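Local coordinates for protein benzoate transport porin BenP (Acinetobacter baumannii AB307-0294, PDB 5DL8) that probably forms an outer-membrane channel for small solutes such as benzoate, and binds calcium ions, at residues T97-N102 and S110-Y115; W134-L137 and A141-A144; T150-T155 and G298-T303. One frame throughout, in Å; residues are numbered along the deposited sequence. Where two conformers were deposited one is given.

How the contacts relate
From the N terminus, contact 1 comes first: residues 97-102 lead into a short strand and hairpin, and 110-115 on the returning strand close it. Contact 2 then closes a very tight turn, with three residues between 134-137 and 141-144. Contact 3 has its first segment, 150-155, soon afterwards, but its partner 298-303 follows 142 residues later. The three run in series; none nests or crosses. In space contacts 2 and 3 are neighbours, centres about 6 Å apart: contact 2 folds one loop on itself, and contact 3 sets residues 150-155 against the loop between strands 278-288 and 319-328. Contact 1 lies about 16 Å from contact 3, centre to centre, yet touches it through Thr97 and Phe299.

Contact 1: residues T97-N102 and S110-Y115; sequences TVLPFN and SDYLKY
Tyr112 and Pro100 meet across the base of a beta hairpin in the wall of this OprD-family barrel, where the short strand 101-102 turns back into the long strand 107-123. The tyrosine carries the contact. Its chi1 of 75° sets CG between the backbone N and the carbonyl carbon, and from there the ring rises off the strand beside residues 98-100. At the root, Tyr112 CB lies 3.8 Å from Pro100 CG. Next comes the ring, with Pro100 spread over one of its faces: Pro100 CD sits 3.6 Å from the centroid of the Tyr112 ring and 15° off its normal, a CH-pi contact displaced a little toward the rim. Pro100 CG reaches the same ring, 3.7 Å from Tyr112 CD2. Further out, Leu99 comes in obliquely, its CD2 3.7 Å from Tyr112 CE1, and the two side chains run at about a right angle. Leu99 also touches Ser49 and Ser51 of strand 47-65 and Arg87 of strand 72-87.

At the tip the chemistry turns polar. The hydroxyl makes hydrogen bonds with the carbonyl O of Arg178 and the backbone N of Leu148, which tie the hairpin to the loops that carry Arg178 and Leu148 and restrain the ring from its far end. The strand itself is paired through Tyr112 with Ala85 of strand 72-87, while the backbone of Pro100 bonds to that of Ala109 within the hairpin. Between the segments the packing is mostly apolar, and no hydrogen bond crosses. One more carbonyl comes near the hydroxyl: Val98 O stands 3.1 Å from Tyr112 OH, close, though the pair does not count as a hydrogen bond.

Contact 2: residues W134-L137 and A141-A144; sequences WLDL and AVDA
Ala141 comes back against Leu135, Asp136 and Leu137 as the chain doubles on itself in the long loop between strands 132-133 and 151-153. By its place in the chain this loop is consistent with L3, the loop that folds into the pore in OprD-family porins. Ala141 and Val142 were each modelled in two conformations, so the closest approaches hold for one of them and are doubtful in detail. At Ala141 the fit is mainly backbone, with the methyl added: Ala141 CA is 4.2 Å from Asp136 CA. The methyl, Ala141 CB, rests 3.7 Å from Leu137 O. The carbonyl O of Leu135 lies close to the Ala141-Val142 peptide, but at a poor angle for a bond to Val142 N.

Val142 follows, on the surface. With chi1 at -173° its CG1 stands anti to the backbone N, which leaves CG2 beside the N, where it meets Asp136. That methyl, Val142 CG2, lies 4.0 Å from Asp136 OD1, with the two side chains running at a slant to each other, so it meets a carboxylate oxygen rather than another apolar group.

Asp143, buried, turns to other company: a salt bridge to Arg178 and a hydrogen bond to Ser145.

No hydrogen bond joins the two segments. Polar holds are made outward instead, Asp136 O with Tyr304 on one arm and Asp143 with Arg178 on the other, consistent with a turn shaped by van der Waals contact, with polar bonds going to residues outside it.

Contact 3: residues T150-T155 and G298-T303; sequences TSYWGT and GFLPET
Leu300 reaches across to Thr150 and Tyr152, and this trio makes up nearly the whole contact. Its tight point is methyl on methyl: Thr150 CG2 to Leu300 CD2, 3.8 Å, with the two side chains at about a right angle. Thr150 brings its methyl there because chi1, at -53°, places CG2 anti to the backbone N and keeps OG1 on the side of that N. In Leu300 chi2, -170°, puts CD1 anti to CA and CD2 to one side, against Thr150, and the CA atoms of Thr150 and Leu300 can stay 8.1 Å apart.

The fit slackens toward Tyr152. Here Leu300 lies beside the edge of the ring, near its plane, instead of over a face. Leu300 CD1 is 4.5 Å from Tyr152 CE1, and CD2 of the same leucine is 4.3 Å from the Tyr152 hydroxyl oxygen, OH; the first is apolar packing, the second a methyl near the hydroxyl oxygen, and no hydrogen bond crosses between the segments. Slacker still is the side of Phe299. Although next to Leu300 in sequence, it leads its ring away from the strand and lies on the surface, where it meets Thr97 of the loop before strand 101-102. Only 104 Å² is buried in all, as suits a single leucine bridging two parts of the chain.

Thr150 and Tyr152 both pack on strand 165-176, Thr150 on Val175 and Tyr152 on Val172 and Val175. Residues 298-303 belong to the long loop between strands 278-288 and 319-328, probably the inward-folded L7 of OprD-family porins. Leu300 sets that loop against the start of strand 151-153 and the residue before it, and this strand is itself paired between strands 132-133 and 165-176.

Contact 1: residues T97-N102 and S110-Y115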
loop_
_atom_site.group_PDB
_atom_site.type_symbol
_atom_site.label_atom_id
_atom_site.label_comp_id
_atom_site.label_asym_id
_atom_site.label_seq_id
_atom_site.Cartn_x
_atom_site.Cartn_y
_atom_site.Cartn_z
ATOM N N THR A 97 8.882 10.077 8.257
ATOM C CA THR A 97 7.754 9.278 7.732
ATOM C C THR A 97 7.840 7.815 7.939
ATOM O O THR A 97 7.016 7.067 7.286
ATOM C CB THR A 97 7.372 9.506 6.182
ATOM O OG1 THR A 97 8.242 8.700 5.413
ATOM C CG2 THR A 97 7.481 11.041 5.711
ATOM N N VAL A 98 8.749 7.400 8.856
ATOM C CA VAL A 98 8.979 5.999 9.190
ATOM C C VAL A 98 8.541 5.713 10.578
ATOM O O VAL A 98 7.866 4.674 10.858
ATOM C CB VAL A 98 10.487 5.576 9.059
ATOM C CG1 VAL A 98 10.620 4.072 9.265
ATOM C CG2 VAL A 98 10.969 5.916 7.647
ATOM N N LEU A 99 9.011 6.589 11.471
ATOM C CA LEU A 99 8.769 6.462 12.894
ATOM C C LEU A 99 7.999 7.687 13.300
ATOM O O LEU A 99 8.043 8.681 12.611
ATOM C CB LEU A 99 10.088 6.405 13.767
ATOM C CG LEU A 99 11.230 5.491 13.260
ATOM C CD1 LEU A 99 12.582 5.763 14.048
ATOM C CD2 LEU A 99 10.902 3.990 13.258
ATOM N N PRO A 100 7.303 7.632 14.433
ATOM C CA PRO A 100 6.587 8.840 14.823
ATOM C C PRO A 100 7.568 10.005 14.987
ATOM O O PRO A 100 8.815 9.747 15.257
ATOM C CB PRO A 100 6.025 8.486 16.222
ATOM C CG PRO A 100 6.000 7.000 16.262
ATOM C CD PRO A 100 7.089 6.527 15.359
ATOM N N PHE A 101 7.012 11.198 14.963
ATOM C CA PHE A 101 7.751 12.374 15.175
ATOM C C PHE A 101 6.994 13.295 16.104
ATOM O O PHE A 101 5.823 13.594 15.904
ATOM C CB PHE A 101 8.028 13.057 13.850
ATOM C CG PHE A 101 8.806 14.381 13.965
ATOM C CD1 PHE A 101 10.181 14.361 14.288
ATOM C CD2 PHE A 101 8.184 15.631 13.644
ATOM C CE1 PHE A 101 10.898 15.561 14.363
ATOM C CE2 PHE A 101 8.914 16.834 13.719
ATOM C CZ PHE A 101 10.269 16.789 14.059
ATOM N N ASN A 102 7.609 13.710 17.172
ATOM C CA ASN A 102 6.887 14.671 18.039
ATOM C C ASN A 102 7.190 16.089 17.469
ATOM O O ASN A 102 8.370 16.602 17.512
ATOM C CB ASN A 102 7.340 14.458 19.469
ATOM C CG ASN A 102 6.616 15.377 20.491
ATOM O OD1 ASN A 102 5.942 16.299 20.148
ATOM N ND2 ASN A 102 6.859 15.118 21.754
ATOM N N SER A 110 11.945 7.533 20.162
ATOM C CA SER A 110 13.082 6.603 20.357
ATOM C C SER A 110 12.650 5.155 20.178
ATOM O O SER A 110 13.473 4.310 19.922
ATOM C CB SER A 110 13.839 6.914 21.674
ATOM O OG SER A 110 12.918 6.789 22.666
ATOM N N ASP A 111 11.337 4.903 20.232
ATOM C CA ASP A 111 10.717 3.560 20.024
ATOM C C ASP A 111 9.172 3.715 19.788
ATOM O O ASP A 111 8.618 4.778 20.035
ATOM C CB ASP A 111 11.089 2.588 21.160
ATOM C CG ASP A 111 10.380 2.839 22.469
ATOM O OD1 ASP A 111 9.827 3.881 22.697
ATOM O OD2 ASP A 111 10.285 1.969 23.325
ATOM N N TYR A 112 8.500 2.729 19.215
ATOM C CA TYR A 112 7.032 2.780 19.164
ATOM C C TYR A 112 6.498 1.363 19.065
ATOM O O TYR A 112 7.199 0.469 18.596
ATOM C CB TYR A 112 6.486 3.679 18.049
ATOM C CG TYR A 112 6.532 3.205 16.608
ATOM C CD1 TYR A 112 7.730 2.827 16.030
ATOM C CD2 TYR A 112 5.377 3.358 15.747
ATOM C CE1 TYR A 112 7.851 2.528 14.719
ATOM C CE2 TYR A 112 5.453 2.972 14.380
ATOM C CZ TYR A 112 6.691 2.584 13.859
ATOM O OH TYR A 112 6.806 2.220 12.517
ATOM N N LEU A 113 5.287 1.219 19.616
ATOM C CA LEU A 113 4.582 -0.002 19.794
ATOM C C LEU A 113 3.221 0.126 19.191
ATOM O O LEU A 113 2.491 1.096 19.593
ATOM C CB LEU A 113 4.339 -0.240 21.288
ATOM C CG LEU A 113 3.537 -1.490 21.652
ATOM C CD1 LEU A 113 4.278 -2.776 21.375
ATOM C CD2 LEU A 113 3.220 -1.399 23.146
ATOM N N LYS A 114 2.873 -0.831 18.313
ATOM C CA LYS A 114 1.450 -1.026 17.820
ATOM C C LYS A 114 0.903 -2.367 18.366
ATOM O O LYS A 114 1.689 -3.284 18.605
ATOM C CB LYS A 114 1.445 -1.104 16.343
ATOM C CG LYS A 114 1.890 0.104 15.567
ATOM C CD LYS A 114 2.064 -0.286 14.124
ATOM C CE LYS A 114 2.172 0.921 13.225
ATOM N NZ LYS A 114 0.821 1.627 13.117
ATOM N N TYR A 115 -0.412 -2.465 18.541
ATOM C CA TYR A 115 -1.109 -3.682 18.781
ATOM C C TYR A 115 -2.607 -3.553 18.374
ATOM O O TYR A 115 -3.160 -2.463 18.314
ATOM C CB TYR A 115 -1.005 -4.169 20.238
ATOM C CG TYR A 115 -1.560 -3.191 21.252
ATOM C CD1 TYR A 115 -0.777 -2.163 21.730
ATOM C CD2 TYR A 115 -2.871 -3.304 21.768
ATOM C CE1 TYR A 115 -1.274 -1.240 22.675
ATOM C CE2 TYR A 115 -3.379 -2.404 22.709
ATOM C CZ TYR A 115 -2.548 -1.376 23.147
ATOM O OH TYR A 115 -2.903 -0.453 24.083
#

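Contact 2: residues W134-L137 and A141-A144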
loop_
_atom_site.group_PDB
_atom_site.type_symbol
_atom_site.label_atom_id
_atom_site.label_comp_id
_atom_site.label_asym_id
_atom_site.label_seq_id
_atom_site.Cartn_x
_atom_site.Cartn_y
_atom_site.Cartn_z
ATOM N N TRP A 134 -6.729 -5.638 8.314
ATOM C CA TRP A 134 -5.701 -5.566 7.359
ATOM C C TRP A 134 -6.384 -5.473 5.962
ATOM O O TRP A 134 -6.640 -6.444 5.352
ATOM C CB TRP A 134 -4.776 -6.852 7.402
ATOM C CG TRP A 134 -4.245 -6.986 8.747
ATOM C CD1 TRP A 134 -4.816 -7.673 9.747
ATOM C CD2 TRP A 134 -3.130 -6.215 9.327
ATOM N NE1 TRP A 134 -4.061 -7.430 10.942
ATOM C CE2 TRP A 134 -3.046 -6.553 10.690
ATOM C CE3 TRP A 134 -2.156 -5.369 8.786
ATOM C CZ2 TRP A 134 -2.012 -6.066 11.569
ATOM C CZ3 TRP A 134 -1.135 -4.797 9.691
ATOM C CH2 TRP A 134 -1.119 -5.147 11.077
ATOM N N LEU A 135 -6.531 -4.299 5.434
ATOM C CA LEU A 135 -7.247 -4.065 4.170
ATOM C C LEU A 135 -6.230 -4.089 3.031
ATOM O O LEU A 135 -5.084 -3.567 3.175
ATOM C CB LEU A 135 -7.916 -2.688 4.238
ATOM C CG LEU A 135 -8.981 -2.675 5.329
ATOM C CD1 LEU A 135 -9.543 -1.323 5.561
ATOM C CD2 LEU A 135 -10.092 -3.753 5.130
ATOM N N ASP A 136 -6.704 -4.589 1.909
ATOM C CA ASP A 136 -5.973 -4.618 0.691
ATOM C C ASP A 136 -6.914 -4.081 -0.428
ATOM O O ASP A 136 -7.363 -4.845 -1.256
ATOM C CB ASP A 136 -5.516 -6.065 0.327
ATOM C CG ASP A 136 -4.644 -6.098 -0.941
ATOM O OD1 ASP A 136 -4.202 -5.030 -1.470
ATOM O OD2 ASP A 136 -4.387 -7.210 -1.426
ATOM N N LEU A 137 -7.183 -2.774 -0.385
ATOM C CA LEU A 137 -8.153 -2.079 -1.202
ATOM C C LEU A 137 -7.641 -0.750 -1.653
ATOM O O LEU A 137 -6.686 -0.151 -1.079
ATOM C CB LEU A 137 -9.404 -1.806 -0.369
ATOM C CG LEU A 137 -10.166 -3.130 -0.024
ATOM C CD1 LEU A 137 -11.076 -2.865 1.130
ATOM C CD2 LEU A 137 -10.944 -3.787 -1.166
ATOM N N ALA A 141 -4.753 0.266 1.818
ATOM C CA ALA A 141 -3.979 -0.935 1.308
ATOM C C ALA A 141 -3.004 -1.546 2.334
ATOM O O ALA A 141 -2.924 -1.088 3.484
ATOM C CB ALA A 141 -3.200 -0.558 0.029
ATOM N N VAL A 142 -2.266 -2.576 1.920
ATOM C CA VAL A 142 -0.997 -2.999 2.614
ATOM C C VAL A 142 0.006 -1.788 2.637
ATOM O O VAL A 142 0.258 -1.364 1.462
ATOM C CB VAL A 142 -0.339 -4.153 1.767
ATOM C CG1 VAL A 142 0.890 -4.785 2.481
ATOM C CG2 VAL A 142 -1.415 -5.175 1.348
ATOM N N ASP A 143 0.481 -1.148 3.809
ATOM C CA ASP A 143 1.710 -0.386 3.645
ATOM C C ASP A 143 2.877 -0.966 4.485
ATOM O O ASP A 143 3.104 -0.581 5.671
ATOM C CB ASP A 143 1.517 1.086 3.977
ATOM C CG ASP A 143 2.728 1.913 3.573
ATOM O OD1 ASP A 143 3.755 1.333 3.010
ATOM O OD2 ASP A 143 2.736 3.135 3.796
ATOM N N ALA A 144 3.640 -1.776 3.785
ATOM C CA ALA A 144 4.915 -2.356 4.332
ATOM C C ALA A 144 6.190 -1.688 3.801
ATOM O O ALA A 144 7.236 -2.274 3.826
ATOM C CB ALA A 144 4.936 -3.908 4.017
#

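Contact 3: residues T150-T155 and G298-T303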
loop_
_atom_site.group_PDB
_atom_site.type_symbol
_atom_site.label_atom_id
_atom_site.label_comp_id
_atom_site.label_asym_id
_atom_site.label_seq_id
_atom_site.Cartn_x
_atom_site.Cartn_y
_atom_site.Cartn_z
ATOM N N THR A 150 0.895 -0.310 8.486
ATOM C CA THR A 150 -0.438 0.328 8.615
ATOM C C THR A 150 -1.509 -0.755 8.794
ATOM O O THR A 150 -1.474 -1.805 8.156
ATOM C CB THR A 150 -0.690 1.200 7.364
ATOM O OG1 THR A 150 0.443 2.054 7.238
ATOM C CG2 THR A 150 -2.019 2.084 7.384
ATOM N N SER A 151 -2.401 -0.549 9.734
ATOM C CA SER A 151 -3.656 -1.280 9.817
ATOM C C SER A 151 -4.792 -0.305 10.129
ATOM O O SER A 151 -4.537 0.928 10.273
ATOM C CB SER A 151 -3.504 -2.358 10.871
ATOM O OG SER A 151 -3.397 -1.813 12.188
ATOM N N TYR A 152 -6.028 -0.843 10.282
ATOM C CA TYR A 152 -7.294 -0.061 10.301
ATOM C C TYR A 152 -8.243 -0.579 11.406
ATOM O O TYR A 152 -8.094 -1.713 11.913
ATOM C CB TYR A 152 -7.962 -0.239 8.889
ATOM C CG TYR A 152 -7.119 0.309 7.803
ATOM C CD1 TYR A 152 -7.054 1.630 7.566
ATOM C CD2 TYR A 152 -6.230 -0.504 7.121
ATOM C CE1 TYR A 152 -6.201 2.165 6.557
ATOM C CE2 TYR A 152 -5.404 0.011 6.144
ATOM C CZ TYR A 152 -5.380 1.326 5.879
ATOM O OH TYR A 152 -4.500 1.759 4.892
ATOM N N TRP A 153 -9.191 0.222 11.833
ATOM C CA TRP A 153 -10.091 -0.291 12.815
ATOM C C TRP A 153 -11.505 -0.063 12.310
ATOM O O TRP A 153 -11.845 1.074 11.929
ATOM C CB TRP A 153 -9.892 0.458 14.110
ATOM C CG TRP A 153 -10.653 -0.033 15.349
ATOM C CD1 TRP A 153 -11.847 0.510 15.911
ATOM C CD2 TRP A 153 -10.227 -1.050 16.241
ATOM N NE1 TRP A 153 -12.147 -0.159 17.075
ATOM C CE2 TRP A 153 -11.182 -1.129 17.286
ATOM C CE3 TRP A 153 -9.113 -1.912 16.268
ATOM C CZ2 TRP A 153 -11.055 -2.058 18.337
ATOM C CZ3 TRP A 153 -8.999 -2.824 17.320
ATOM C CH2 TRP A 153 -9.969 -2.885 18.327
ATOM N N GLY A 154 -12.311 -1.108 12.372
ATOM C CA GLY A 154 -13.726 -1.022 11.902
ATOM C C GLY A 154 -14.402 -2.358 11.814
ATOM O O GLY A 154 -14.019 -3.294 12.497
ATOM N N THR A 155 -15.465 -2.419 11.002
ATOM C CA THR A 155 -16.198 -3.634 10.731
ATOM C C THR A 155 -16.263 -3.857 9.273
ATOM O O THR A 155 -16.542 -2.891 8.541
ATOM C CB THR A 155 -17.614 -3.444 11.180
ATOM O OG1 THR A 155 -17.569 -2.912 12.489
ATOM C CG2 THR A 155 -18.355 -4.733 11.188
ATOM N N GLY A 298 -1.312 10.850 6.423
ATOM C CA GLY A 298 -0.717 9.668 7.110
ATOM C C GLY A 298 -0.086 8.649 6.175
ATOM O O GLY A 298 0.140 7.447 6.567
ATOM N N PHE A 299 0.184 9.128 4.935
ATOM C CA PHE A 299 1.066 8.458 3.946
ATOM C C PHE A 299 0.423 7.184 3.427
ATOM O O PHE A 299 1.137 6.214 3.011
ATOM C CB PHE A 299 2.531 8.188 4.538
ATOM C CG PHE A 299 3.134 9.404 5.242
ATOM C CD1 PHE A 299 3.502 10.547 4.503
ATOM C CD2 PHE A 299 3.187 9.458 6.646
ATOM C CE1 PHE A 299 3.927 11.709 5.177
ATOM C CE2 PHE A 299 3.616 10.607 7.309
ATOM C CZ PHE A 299 3.985 11.724 6.569
ATOM N N LEU A 300 -0.919 7.159 3.439
ATOM C CA LEU A 300 -1.653 5.955 2.951
ATOM C C LEU A 300 -1.443 5.830 1.469
ATOM O O LEU A 300 -1.788 6.717 0.732
ATOM C CB LEU A 300 -3.131 6.055 3.342
ATOM C CG LEU A 300 -3.422 6.399 4.843
ATOM C CD1 LEU A 300 -4.907 6.233 5.202
ATOM C CD2 LEU A 300 -2.538 5.501 5.696
ATOM N N PRO A 301 -0.754 4.765 1.006
ATOM C CA PRO A 301 -0.436 4.767 -0.467
ATOM C C PRO A 301 -1.648 4.265 -1.252
ATOM O O PRO A 301 -2.476 3.555 -0.693
ATOM C CB PRO A 301 0.704 3.710 -0.605
ATOM C CG PRO A 301 0.317 2.713 0.476
ATOM C CD PRO A 301 -0.169 3.565 1.665
ATOM N N GLU A 302 -1.728 4.628 -2.538
ATOM C CA GLU A 302 -2.814 4.144 -3.438
ATOM C C GLU A 302 -2.123 3.127 -4.313
ATOM O O GLU A 302 -1.618 3.415 -5.451
ATOM C CB GLU A 302 -3.495 5.253 -4.236
ATOM C CG GLU A 302 -4.630 4.756 -5.111
ATOM C CD GLU A 302 -5.488 3.752 -4.305
ATOM O OE1 GLU A 302 -5.184 2.489 -4.388
ATOM O OE2 GLU A 302 -6.404 4.238 -3.552
ATOM N N THR A 303 -2.147 1.932 -3.772
ATOM C CA THR A 303 -1.487 0.744 -4.347
ATOM C C THR A 303 -2.123 0.235 -5.642
ATOM O O THR A 303 -1.483 -0.529 -6.354
ATOM C CB THR A 303 -1.454 -0.475 -3.367
ATOM O OG1 THR A 303 -2.817 -0.761 -2.939
ATOM C CG2 THR A 303 -0.480 -0.106 -2.031
#